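Local coordinates for protein class I phosphodiesterase PDEB1 (Leishmania major, PDB 2R8Q) that is a class I phosphodiesterase whose all-helical catalytic domain holds a zinc and a magnesium ion beside a pocket occupied by 3-isobutyl-1-methylxanthine, at residues A[97-102]-A[266-271]; A[139-144]-A[252-257]; A[300-305]-A[341-346]. One frame throughout, in Å; residues are numbered along the deposited sequence.

Contact 1: residues A[97-102]-A[266-271]; sequences VPYHNF and RMWAMA. With IBM (3-isobutyl-1-methylxanthine), chain E.
Y99 packs on W268 and A271 of helix 262-285, and P98 on A271, with no hydrogen bond across the segments. The apolar contacts centre on the tyrosine ring. Its CE1 comes within 3.8 Å of W268 CE3, the two side chains crossing at about a right angle, while A271 CB lies at the ring edge, 4.1 Å from CD1. A271 CB also packs against the backbone, 3.5 Å from P98 O, consistent with so small a side chain. With CG of Y99 anti to the backbone N (chi1 -177°), the ring runs past A271 and ends beside the ligand, where its CE2 meets C13 of 3-isobutyl-1-methylxanthine at 3.8 Å.

Polar bonds shape the loop itself. The amide of N101 gives a nearly straight bond from ND2 to V97 O (2.8 Å, 166°), and its OD1 caps the N terminus of helix 102-118 by a weak bond to Y103 N. Y99 OH is tied to N257, and H100 ND1 to E275. H100 turns a ring face to Y99, with CD2 of the tyrosine 3.5 Å above its centre. Y99 and H100 line the 3-isobutyl-1-methylxanthine pocket, and packing on A271 and W268 joins their loop to helix 262-285.

Contact 2: residues A[139-144]-A[252-257]; sequences VHDLDH and AGDVSN. With ZN (zinc ion), chain C; MG (magnesium ion), chain D; IBM (3-isobutyl-1-methylxanthine), chain E.
H140 and D254 have the nearest CA atoms of the two segments, still 9.4 Å apart: a type I turn from V139 to L142 overlaps a type II turn from D141 to H144, and these face the C-terminal end of helix 239-254, which V255 leaves. Side chains and a zinc ion span the gap. H140 NE2 binds the zinc at 2.2 Å, D141 OD2 at 2.1 Å and D254 OD1 at 2.2 Å; H104 of helix 102-118 and two waters complete a six-coordinate site. The two aspartate oxygens sit on opposite sides of the metal, and NE2 of H140 lies across it from water 2. Although D254 OD1 is 3.1 Å from H140 NE2, near the plane of the imidazole and at its edge, the two are co-ligands rather than a hydrogen-bonded pair. The imidazole and carboxylate planes stand 85° apart. On the far side of the ring, ND1 of H140 is hydrogen-bonded to A137 O, which fixes the rotation that aims NE2 at the zinc.

D141 uses both carboxylate oxygens: OD1 binds the magnesium ion at 2.2 Å while OD2 holds the zinc. Water 1 is the second bridge, ligated by both metals, and three further waters and one atom from elsewhere in the structure complete the magnesium shell. On the ligand side, N257 packs OD1 against C10 of 3-isobutyl-1-methylxanthine at 3.7 Å.

The histidines and aspartates form the metal centre of the HD clan. Two like-charged carboxylates can approach within 4.3 Å (D141 OD2 to D254 OD1) because zinc lies between them, and contact with two cations probably polarises water 1 and lowers its pKa.

Contact 3: residues A[300-305]-A[341-346]; sequences NELARG and AKWQEI
W343 is brought against A303 by a first torsion of -74°, which sets CG anti to its carbonyl carbon, and L302 reaches the same indole with CG anti to the backbone N (chi1 -168°). The six-membered part of the tryptophan does the touching. Its CE3 lies 3.4 Å from A303 CA and 3.5 Å from A303 CB, so the indole meets the alanine's backbone as well as its methyl. Further out along the ring, CH2 meets CD2 of L302 at 3.8 Å, the leucine branch approaching obliquely. I346, one helical turn after W343, adds a looser touch between its CG2 and A303 CB at 4.4 Å. The alanine methyl also comes 3.6 Å from the carbonyl oxygen, O, of W343.

The small side chain of A303 is consistent with the close approach of the first turn of helix 302-324 to helix 330-348, the CA atoms of A303 and W343 being 5.0 Å apart. E301, the N-cap residue of helix 302-324, adds a polar tie at the margin through its salt bridge to R350. The indole also packs on F262 and R266 of helix 262-285 and on Q306, I307 and I310 of helix 302-324, so that one tryptophan joins three helices. Q306 in turn donates from NE2 to 3-isobutyl-1-methylxanthine, which makes W343 a second-shell neighbour of the ligand pocket.

No hydrogen bond links the two segments. Their cohesion is that of apolar packing, with close fit rather than polar direction setting the geometry.

Overall arrangement
The centre of contact 2 lies about 2 Å from the centre of the chain, those of contacts 1 and 3 about 12 and 24 Å from it; contact 2 is buried, the others partly buried, and the chemistry shifts accordingly: metal ligation, then largely apolar packing beside a ligand, then apolar helix packing near the C terminus. Contacts 1 and 2 both border 3-isobutyl-1-methylxanthine and touch each other, H100 CD2 lying 3.3 Å from D141 OD2; along the chain, contact 2 is nested within the loop that contact 1 closes. Contact 3 follows in series. It meets contact 1 through helix 262-285, where R266 packs on W343, but does not touch contact 2, whose nearest atoms are about 7 Å away.

Contact 1: residues A[97-102]-A[266-271]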
loop_
_atom_site.group_PDB
_atom_site.type_symbol
_atom_site.label_atom_id
_atom_site.label_comp_id
_atom_site.label_asym_id
_atom_site.label_seq_id
_atom_site.Cartn_x
_atom_site.Cartn_y
_atom_site.Cartn_z
ATOM N N VAL A 97 11.015 -1.229 -17.988
ATOM C CA VAL A 97 10.480 -2.493 -18.485
ATOM C C VAL A 97 10.070 -2.249 -19.937
ATOM O O VAL A 97 9.873 -1.104 -20.342
ATOM C CB VAL A 97 9.267 -2.960 -17.655
ATOM C CG1 VAL A 97 9.723 -3.339 -16.253
ATOM C CG2 VAL A 97 8.220 -1.860 -17.585
ATOM N N PRO A 98 9.932 -3.318 -20.739
ATOM C CA PRO A 98 9.558 -3.189 -22.153
ATOM C C PRO A 98 8.256 -2.479 -22.492
ATOM O O PRO A 98 8.201 -1.709 -23.456
ATOM C CB PRO A 98 9.545 -4.638 -22.646
ATOM C CG PRO A 98 10.533 -5.320 -21.739
ATOM C CD PRO A 98 10.180 -4.729 -20.394
ATOM N N TYR A 99 7.210 -2.734 -21.710
ATOM C CA TYR A 99 5.917 -2.138 -21.996
ATOM C C TYR A 99 5.354 -1.195 -20.942
ATOM O O TYR A 99 4.978 -0.068 -21.262
ATOM C CB TYR A 99 4.891 -3.241 -22.270
ATOM C CG TYR A 99 3.525 -2.719 -22.655
ATOM C CD1 TYR A 99 3.289 -2.195 -23.924
ATOM C CD2 TYR A 99 2.475 -2.734 -21.743
ATOM C CE1 TYR A 99 2.036 -1.701 -24.275
ATOM C CE2 TYR A 99 1.225 -2.242 -22.078
ATOM C CZ TYR A 99 1.008 -1.729 -23.345
ATOM O OH TYR A 99 -0.239 -1.260 -23.681
ATOM N N HIS A 100 5.292 -1.644 -19.692
ATOM C CA HIS A 100 4.724 -0.811 -18.640
ATOM C C HIS A 100 5.668 0.247 -18.105
ATOM O O HIS A 100 5.890 0.364 -16.897
ATOM C CB HIS A 100 4.185 -1.679 -17.501
ATOM C CG HIS A 100 2.908 -2.384 -17.845
ATOM N ND1 HIS A 100 2.865 -3.703 -18.240
ATOM C CD2 HIS A 100 1.631 -1.934 -17.895
ATOM C CE1 HIS A 100 1.616 -4.035 -18.521
ATOM N NE2 HIS A 100 0.848 -2.980 -18.321
ATOM N N ASN A 101 6.207 1.028 -19.035
ATOM C CA ASN A 101 7.118 2.114 -18.712
ATOM C C ASN A 101 6.375 3.439 -18.887
ATOM O O ASN A 101 5.183 3.456 -19.197
ATOM C CB ASN A 101 8.345 2.046 -19.626
ATOM C CG ASN A 101 7.970 1.942 -21.090
ATOM O OD1 ASN A 101 7.213 2.763 -21.600
ATOM N ND2 ASN A 101 8.503 0.933 -21.775
ATOM N N PHE A 102 7.076 4.552 -18.690
ATOM C CA PHE A 102 6.454 5.866 -18.796
ATOM C C PHE A 102 5.743 6.102 -20.133
ATOM O O PHE A 102 4.703 6.752 -20.175
ATOM C CB PHE A 102 7.513 6.950 -18.550
ATOM C CG PHE A 102 6.967 8.353 -18.498
ATOM C CD1 PHE A 102 5.992 8.710 -17.566
ATOM C CD2 PHE A 102 7.458 9.329 -19.363
ATOM C CE1 PHE A 102 5.517 10.020 -17.491
ATOM C CE2 PHE A 102 6.991 10.644 -19.299
ATOM C CZ PHE A 102 6.021 10.992 -18.363
ATOM N N ARG A 266 1.512 -2.479 -34.234
ATOM C CA ARG A 266 2.514 -3.536 -34.319
ATOM C C ARG A 266 3.698 -3.273 -33.386
ATOM O O ARG A 266 4.201 -4.190 -32.734
ATOM C CB ARG A 266 2.982 -3.663 -35.773
ATOM C CG ARG A 266 3.862 -4.848 -36.064
ATOM C CD ARG A 266 3.763 -5.189 -37.547
ATOM N NE ARG A 266 4.709 -6.222 -37.945
ATOM C CZ ARG A 266 6.014 -6.023 -38.077
ATOM N NH1 ARG A 266 6.530 -4.823 -37.844
ATOM N NH2 ARG A 266 6.801 -7.023 -38.448
ATOM N N MET A 267 4.145 -2.024 -33.307
ATOM C CA MET A 267 5.258 -1.708 -32.425
ATOM C C MET A 267 4.867 -1.895 -30.963
ATOM O O MET A 267 5.684 -2.326 -30.150
ATOM C CB MET A 267 5.766 -0.282 -32.665
ATOM C CG MET A 267 6.508 -0.124 -33.982
ATOM S SD MET A 267 7.453 1.413 -34.076
ATOM C CE MET A 267 8.947 0.934 -33.200
ATOM N N TRP A 268 3.626 -1.568 -30.620
ATOM C CA TRP A 268 3.188 -1.757 -29.243
ATOM C C TRP A 268 3.165 -3.253 -28.948
ATOM O O TRP A 268 3.566 -3.684 -27.868
ATOM C CB TRP A 268 1.786 -1.185 -29.018
ATOM C CG TRP A 268 1.712 0.307 -28.892
ATOM C CD1 TRP A 268 1.000 1.158 -29.687
ATOM C CD2 TRP A 268 2.327 1.122 -27.883
ATOM N NE1 TRP A 268 1.128 2.449 -29.238
ATOM C CE2 TRP A 268 1.938 2.457 -28.132
ATOM C CE3 TRP A 268 3.166 0.856 -26.794
ATOM C CZ2 TRP A 268 2.360 3.527 -27.330
ATOM C CZ3 TRP A 268 3.590 1.922 -25.992
ATOM C CH2 TRP A 268 3.183 3.242 -26.268
ATOM N N ALA A 269 2.684 -4.040 -29.909
ATOM C CA ALA A 269 2.606 -5.489 -29.728
ATOM C C ALA A 269 3.977 -6.106 -29.469
ATOM O O ALA A 269 4.100 -7.067 -28.703
ATOM C CB ALA A 269 1.954 -6.138 -30.950
ATOM N N MET A 270 5.008 -5.562 -30.108
ATOM C CA MET A 270 6.363 -6.072 -29.913
ATOM C C MET A 270 6.802 -5.803 -28.477
ATOM O O MET A 270 7.444 -6.643 -27.850
ATOM C CB MET A 270 7.336 -5.401 -30.888
ATOM C CG MET A 270 7.084 -5.741 -32.343
ATOM S SD MET A 270 8.218 -4.848 -33.433
ATOM C CE MET A 270 7.632 -5.369 -35.040
ATOM N N ALA A 271 6.447 -4.627 -27.957
ATOM C CA ALA A 271 6.809 -4.262 -26.594
ATOM C C ALA A 271 6.082 -5.146 -25.578
ATOM O O ALA A 271 6.692 -5.626 -24.622
ATOM C CB ALA A 271 6.489 -2.791 -26.341
HETATM N N9 IBM E . -2.797 -8.797 -23.217
HETATM C C8 IBM E . -2.598 -9.916 -23.988
HETATM N N7 IBM E . -2.208 -9.652 -25.210
HETATM C C5 IBM E . -2.146 -8.266 -25.244
HETATM C C4 IBM E . -2.505 -7.726 -24.029
HETATM N N3 IBM E . -2.559 -6.418 -23.695
HETATM C C2 IBM E . -2.217 -5.560 -24.701
HETATM N N1 IBM E . -1.838 -6.018 -25.968
HETATM C C6 IBM E . -1.801 -7.364 -26.239
HETATM O O6 IBM E . -1.468 -7.767 -27.343
HETATM O O2 IBM E . -2.243 -4.352 -24.488
HETATM C C10 IBM E . -1.481 -5.062 -27.006
HETATM C C11 IBM E . -2.946 -5.965 -22.369
HETATM C C12 IBM E . -1.894 -6.422 -21.354
HETATM C C13 IBM E . -0.804 -5.371 -21.192
HETATM C C14 IBM E . -2.541 -6.744 -20.015
#

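Contact 2: residues A[139-144]-A[252-257]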
loop_
_atom_site.group_PDB
_atom_site.type_symbol
_atom_site.label_atom_id
_atom_site.label_comp_id
_atom_site.label_asym_id
_atom_site.label_seq_id
_atom_site.Cartn_x
_atom_site.Cartn_y
_atom_site.Cartn_z
ATOM N N VAL A 139 -0.905 8.036 -13.541
ATOM C CA VAL A 139 -0.568 7.297 -12.329
ATOM C C VAL A 139 -1.062 5.857 -12.338
ATOM O O VAL A 139 -0.715 5.086 -11.451
ATOM C CB VAL A 139 -1.191 7.952 -11.064
ATOM C CG1 VAL A 139 -0.818 9.426 -10.985
ATOM C CG2 VAL A 139 -2.706 7.783 -11.084
ATOM N N HIS A 140 -1.837 5.483 -13.352
ATOM C CA HIS A 140 -2.452 4.158 -13.357
ATOM C C HIS A 140 -1.596 2.894 -13.355
ATOM O O HIS A 140 -2.118 1.818 -13.064
ATOM C CB HIS A 140 -3.526 4.080 -14.459
ATOM C CG HIS A 140 -3.046 3.506 -15.752
ATOM N ND1 HIS A 140 -2.376 4.252 -16.699
ATOM C CD2 HIS A 140 -3.143 2.255 -16.258
ATOM C CE1 HIS A 140 -2.081 3.483 -17.731
ATOM N NE2 HIS A 140 -2.536 2.267 -17.490
ATOM N N ASP A 141 -0.303 3.009 -13.652
ATOM C CA ASP A 141 0.592 1.847 -13.645
ATOM C C ASP A 141 1.882 2.100 -12.853
ATOM O O ASP A 141 2.867 1.381 -13.021
ATOM C CB ASP A 141 0.970 1.431 -15.075
ATOM C CG ASP A 141 -0.008 0.451 -15.674
ATOM O OD1 ASP A 141 -0.503 -0.412 -14.922
ATOM O OD2 ASP A 141 -0.267 0.531 -16.895
ATOM N N LEU A 142 1.870 3.101 -11.980
ATOM C CA LEU A 142 3.065 3.446 -11.202
ATOM C C LEU A 142 3.839 2.276 -10.593
ATOM O O LEU A 142 3.278 1.440 -9.898
ATOM C CB LEU A 142 2.701 4.429 -10.085
ATOM C CG LEU A 142 2.299 5.852 -10.488
ATOM C CD1 LEU A 142 1.620 6.549 -9.312
ATOM C CD2 LEU A 142 3.526 6.633 -10.936
ATOM N N ASP A 143 5.141 2.250 -10.864
ATOM C CA ASP A 143 6.051 1.237 -10.331
ATOM C C ASP A 143 5.753 -0.200 -10.761
ATOM O O ASP A 143 6.046 -1.153 -10.036
ATOM C CB ASP A 143 6.095 1.355 -8.801
ATOM C CG ASP A 143 7.226 0.555 -8.172
ATOM O OD1 ASP A 143 8.364 0.607 -8.688
ATOM O OD2 ASP A 143 6.978 -0.112 -7.144
ATOM N N HIS A 144 5.161 -0.350 -11.941
ATOM C CA HIS A 144 4.878 -1.678 -12.479
ATOM C C HIS A 144 6.252 -2.335 -12.649
ATOM O O HIS A 144 7.210 -1.684 -13.074
ATOM C CB HIS A 144 4.167 -1.548 -13.830
ATOM C CG HIS A 144 3.466 -2.794 -14.274
ATOM N ND1 HIS A 144 4.138 -3.939 -14.645
ATOM C CD2 HIS A 144 2.147 -3.069 -14.421
ATOM C CE1 HIS A 144 3.265 -4.864 -15.002
ATOM N NE2 HIS A 144 2.050 -4.361 -14.876
ATOM N N ALA A 252 -10.645 1.297 -21.905
ATOM C CA ALA A 252 -10.504 1.373 -23.356
ATOM C C ALA A 252 -9.118 1.889 -23.727
ATOM O O ALA A 252 -8.448 1.326 -24.588
ATOM C CB ALA A 252 -11.578 2.293 -23.943
ATOM N N GLY A 253 -8.690 2.967 -23.079
ATOM C CA GLY A 253 -7.377 3.505 -23.375
ATOM C C GLY A 253 -6.287 2.494 -23.067
ATOM O O GLY A 253 -5.297 2.386 -23.786
ATOM N N ASP A 254 -6.480 1.738 -21.993
ATOM C CA ASP A 254 -5.507 0.743 -21.569
ATOM C C ASP A 254 -5.310 -0.381 -22.592
ATOM O O ASP A 254 -4.198 -0.894 -22.744
ATOM C CB ASP A 254 -5.932 0.172 -20.212
ATOM C CG ASP A 254 -4.754 -0.236 -19.354
ATOM O OD1 ASP A 254 -3.615 0.216 -19.620
ATOM O OD2 ASP A 254 -4.974 -1.005 -18.394
ATOM N N VAL A 255 -6.372 -0.757 -23.303
ATOM C CA VAL A 255 -6.262 -1.814 -24.313
ATOM C C VAL A 255 -6.414 -1.265 -25.730
ATOM O O VAL A 255 -6.810 -1.984 -26.651
ATOM C CB VAL A 255 -7.316 -2.933 -24.093
ATOM C CG1 VAL A 255 -7.089 -3.594 -22.743
ATOM C CG2 VAL A 255 -8.727 -2.369 -24.186
ATOM N N SER A 256 -6.064 0.005 -25.901
ATOM C CA SER A 256 -6.182 0.688 -27.190
ATOM C C SER A 256 -5.094 0.403 -28.222
ATOM O O SER A 256 -5.215 0.831 -29.369
ATOM C CB SER A 256 -6.245 2.200 -26.970
ATOM O OG SER A 256 -5.034 2.687 -26.411
ATOM N N ASN A 257 -4.036 -0.298 -27.829
ATOM C CA ASN A 257 -2.952 -0.584 -28.768
ATOM C C ASN A 257 -3.460 -1.185 -30.079
ATOM O O ASN A 257 -2.986 -0.824 -31.154
ATOM C CB ASN A 257 -1.934 -1.547 -28.149
ATOM C CG ASN A 257 -1.095 -0.911 -27.046
ATOM O OD1 ASN A 257 -0.373 -1.610 -26.336
ATOM N ND2 ASN A 257 -1.180 0.408 -26.903
HETATM ZN ZN ZN C . -1.886 0.277 -18.254
HETATM MG MG MG D . -2.151 -1.802 -15.138
HETATM N N9 IBM E . -2.797 -8.797 -23.217
HETATM C C8 IBM E . -2.598 -9.916 -23.988
HETATM N N7 IBM E . -2.208 -9.652 -25.210
HETATM C C5 IBM E . -2.146 -8.266 -25.244
HETATM C C4 IBM E . -2.505 -7.726 -24.029
HETATM N N3 IBM E . -2.559 -6.418 -23.695
HETATM C C2 IBM E . -2.217 -5.560 -24.701
HETATM N N1 IBM E . -1.838 -6.018 -25.968
HETATM C C6 IBM E . -1.801 -7.364 -26.239
HETATM O O6 IBM E . -1.468 -7.767 -27.343
HETATM O O2 IBM E . -2.243 -4.352 -24.488
HETATM C C10 IBM E . -1.481 -5.062 -27.006
HETATM C C11 IBM E . -2.946 -5.965 -22.369
HETATM C C12 IBM E . -1.894 -6.422 -21.354
HETATM C C13 IBM E . -0.804 -5.371 -21.192
HETATM C C14 IBM E . -2.541 -6.744 -20.015
HETATM O O HOH W 1 -3.065 -0.965 -16.942
HETATM O O HOH W 2 -1.505 -1.842 -19.035
HETATM O O HOH W 3 -1.291 -2.829 -13.371
HETATM O O HOH W 4 -3.887 -3.123 -14.901
HETATM O O HOH W 5 -1.129 -3.328 -16.380
#

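Contact 3: residues A[300-305]-A[341-346]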
loop_
_atom_site.group_PDB
_atom_site.type_symbol
_atom_site.label_atom_id
_atom_site.label_comp_id
_atom_site.label_asym_id
_atom_site.label_seq_id
_atom_site.Cartn_x
_atom_site.Cartn_y
_atom_site.Cartn_z
ATOM N N ASN A 300 6.253 -17.908 -30.847
ATOM C CA ASN A 300 4.926 -17.706 -31.414
ATOM C C ASN A 300 4.914 -16.548 -32.407
ATOM O O ASN A 300 5.736 -15.634 -32.325
ATOM C CB ASN A 300 3.911 -17.432 -30.302
ATOM C CG ASN A 300 3.794 -18.583 -29.324
ATOM O OD1 ASN A 300 3.474 -19.707 -29.706
ATOM N ND2 ASN A 300 4.054 -18.306 -28.050
ATOM N N GLU A 301 3.973 -16.596 -33.344
ATOM C CA GLU A 301 3.835 -15.560 -34.359
ATOM C C GLU A 301 3.134 -14.347 -33.750
ATOM O O GLU A 301 2.104 -14.489 -33.090
ATOM C CB GLU A 301 3.009 -16.091 -35.534
ATOM C CG GLU A 301 3.023 -15.200 -36.762
ATOM C CD GLU A 301 4.378 -15.172 -37.439
ATOM O OE1 GLU A 301 4.831 -16.242 -37.901
ATOM O OE2 GLU A 301 4.991 -14.086 -37.508
ATOM N N LEU A 302 3.689 -13.158 -33.973
ATOM C CA LEU A 302 3.099 -11.937 -33.432
ATOM C C LEU A 302 1.643 -11.808 -33.878
ATOM O O LEU A 302 0.772 -11.438 -33.089
ATOM C CB LEU A 302 3.897 -10.713 -33.895
ATOM C CG LEU A 302 3.604 -9.367 -33.221
ATOM C CD1 LEU A 302 3.970 -9.431 -31.746
ATOM C CD2 LEU A 302 4.407 -8.272 -33.905
ATOM N N ALA A 303 1.387 -12.129 -35.145
ATOM C CA ALA A 303 0.045 -12.047 -35.714
ATOM C C ALA A 303 -0.975 -12.922 -34.986
ATOM O O ALA A 303 -2.110 -12.506 -34.756
ATOM C CB ALA A 303 0.087 -12.421 -37.196
ATOM N N ARG A 304 -0.571 -14.137 -34.628
ATOM C CA ARG A 304 -1.461 -15.056 -33.930
ATOM C C ARG A 304 -1.920 -14.501 -32.583
ATOM O O ARG A 304 -3.106 -14.558 -32.251
ATOM C CB ARG A 304 -0.763 -16.402 -33.725
ATOM C CG ARG A 304 -1.500 -17.349 -32.800
ATOM C CD ARG A 304 -0.881 -18.732 -32.844
ATOM N NE ARG A 304 -0.916 -19.271 -34.197
ATOM C CZ ARG A 304 -0.606 -20.522 -34.516
ATOM N NH1 ARG A 304 -0.235 -21.379 -33.576
ATOM N NH2 ARG A 304 -0.677 -20.918 -35.778
ATOM N N GLY A 305 -0.979 -13.963 -31.813
ATOM C CA GLY A 305 -1.311 -13.411 -30.512
ATOM C C GLY A 305 -2.224 -12.200 -30.587
ATOM O O GLY A 305 -3.111 -12.027 -29.747
ATOM N N ALA A 341 -7.611 -7.788 -40.031
ATOM C CA ALA A 341 -7.504 -8.227 -41.418
ATOM C C ALA A 341 -6.046 -8.256 -41.863
ATOM O O ALA A 341 -5.620 -9.181 -42.556
ATOM C CB ALA A 341 -8.311 -7.302 -42.321
ATOM N N LYS A 342 -5.283 -7.244 -41.463
ATOM C CA LYS A 342 -3.874 -7.176 -41.832
ATOM C C LYS A 342 -3.067 -8.278 -41.151
ATOM O O LYS A 342 -2.152 -8.840 -41.750
ATOM C CB LYS A 342 -3.302 -5.798 -41.488
ATOM C CG LYS A 342 -3.940 -4.672 -42.289
ATOM C CD LYS A 342 -3.336 -3.317 -41.957
ATOM C CE LYS A 342 -3.968 -2.219 -42.798
ATOM N NZ LYS A 342 -3.367 -0.887 -42.518
ATOM N N TRP A 343 -3.400 -8.592 -39.902
ATOM C CA TRP A 343 -2.693 -9.654 -39.191
ATOM C C TRP A 343 -3.000 -10.987 -39.866
ATOM O O TRP A 343 -2.125 -11.842 -40.003
ATOM C CB TRP A 343 -3.131 -9.723 -37.724
ATOM C CG TRP A 343 -2.594 -8.620 -36.856
ATOM C CD1 TRP A 343 -3.324 -7.720 -36.134
ATOM C CD2 TRP A 343 -1.214 -8.325 -36.587
ATOM N NE1 TRP A 343 -2.488 -6.884 -35.431
ATOM C CE2 TRP A 343 -1.188 -7.232 -35.691
ATOM C CE3 TRP A 343 0.001 -8.878 -37.017
ATOM C CZ2 TRP A 343 0.007 -6.680 -35.213
ATOM C CZ3 TRP A 343 1.192 -8.330 -36.541
ATOM C CH2 TRP A 343 1.182 -7.239 -35.647
ATOM N N GLN A 344 -4.251 -11.154 -40.283
ATOM C CA GLN A 344 -4.688 -12.379 -40.945
ATOM C C GLN A 344 -3.988 -12.537 -42.292
ATOM O O GLN A 344 -3.671 -13.650 -42.713
ATOM C CB GLN A 344 -6.206 -12.356 -41.148
ATOM C CG GLN A 344 -6.789 -13.656 -41.686
ATOM C CD GLN A 344 -6.626 -14.812 -40.720
ATOM O OE1 GLN A 344 -7.124 -14.770 -39.594
ATOM N NE2 GLN A 344 -5.925 -15.853 -41.154
ATOM N N GLU A 345 -3.749 -11.417 -42.967
ATOM C CA GLU A 345 -3.083 -11.449 -44.262
ATOM C C GLU A 345 -1.620 -11.835 -44.077
ATOM O O GLU A 345 -1.035 -12.515 -44.922
ATOM C CB GLU A 345 -3.190 -10.083 -44.946
ATOM C CG GLU A 345 -2.650 -10.059 -46.367
ATOM C CD GLU A 345 -3.008 -8.786 -47.107
ATOM O OE1 GLU A 345 -2.590 -7.696 -46.663
ATOM O OE2 GLU A 345 -3.715 -8.877 -48.134
ATOM N N ILE A 346 -1.031 -11.399 -42.966
ATOM C CA ILE A 346 0.358 -11.717 -42.667
ATOM C C ILE A 346 0.483 -13.213 -42.413
ATOM O O ILE A 346 1.503 -13.825 -42.734
ATOM C CB ILE A 346 0.857 -10.941 -41.424
ATOM C CG1 ILE A 346 0.945 -9.448 -41.748
ATOM C CG2 ILE A 346 2.211 -11.473 -40.981
ATOM C CD1 ILE A 346 1.429 -8.591 -40.592
#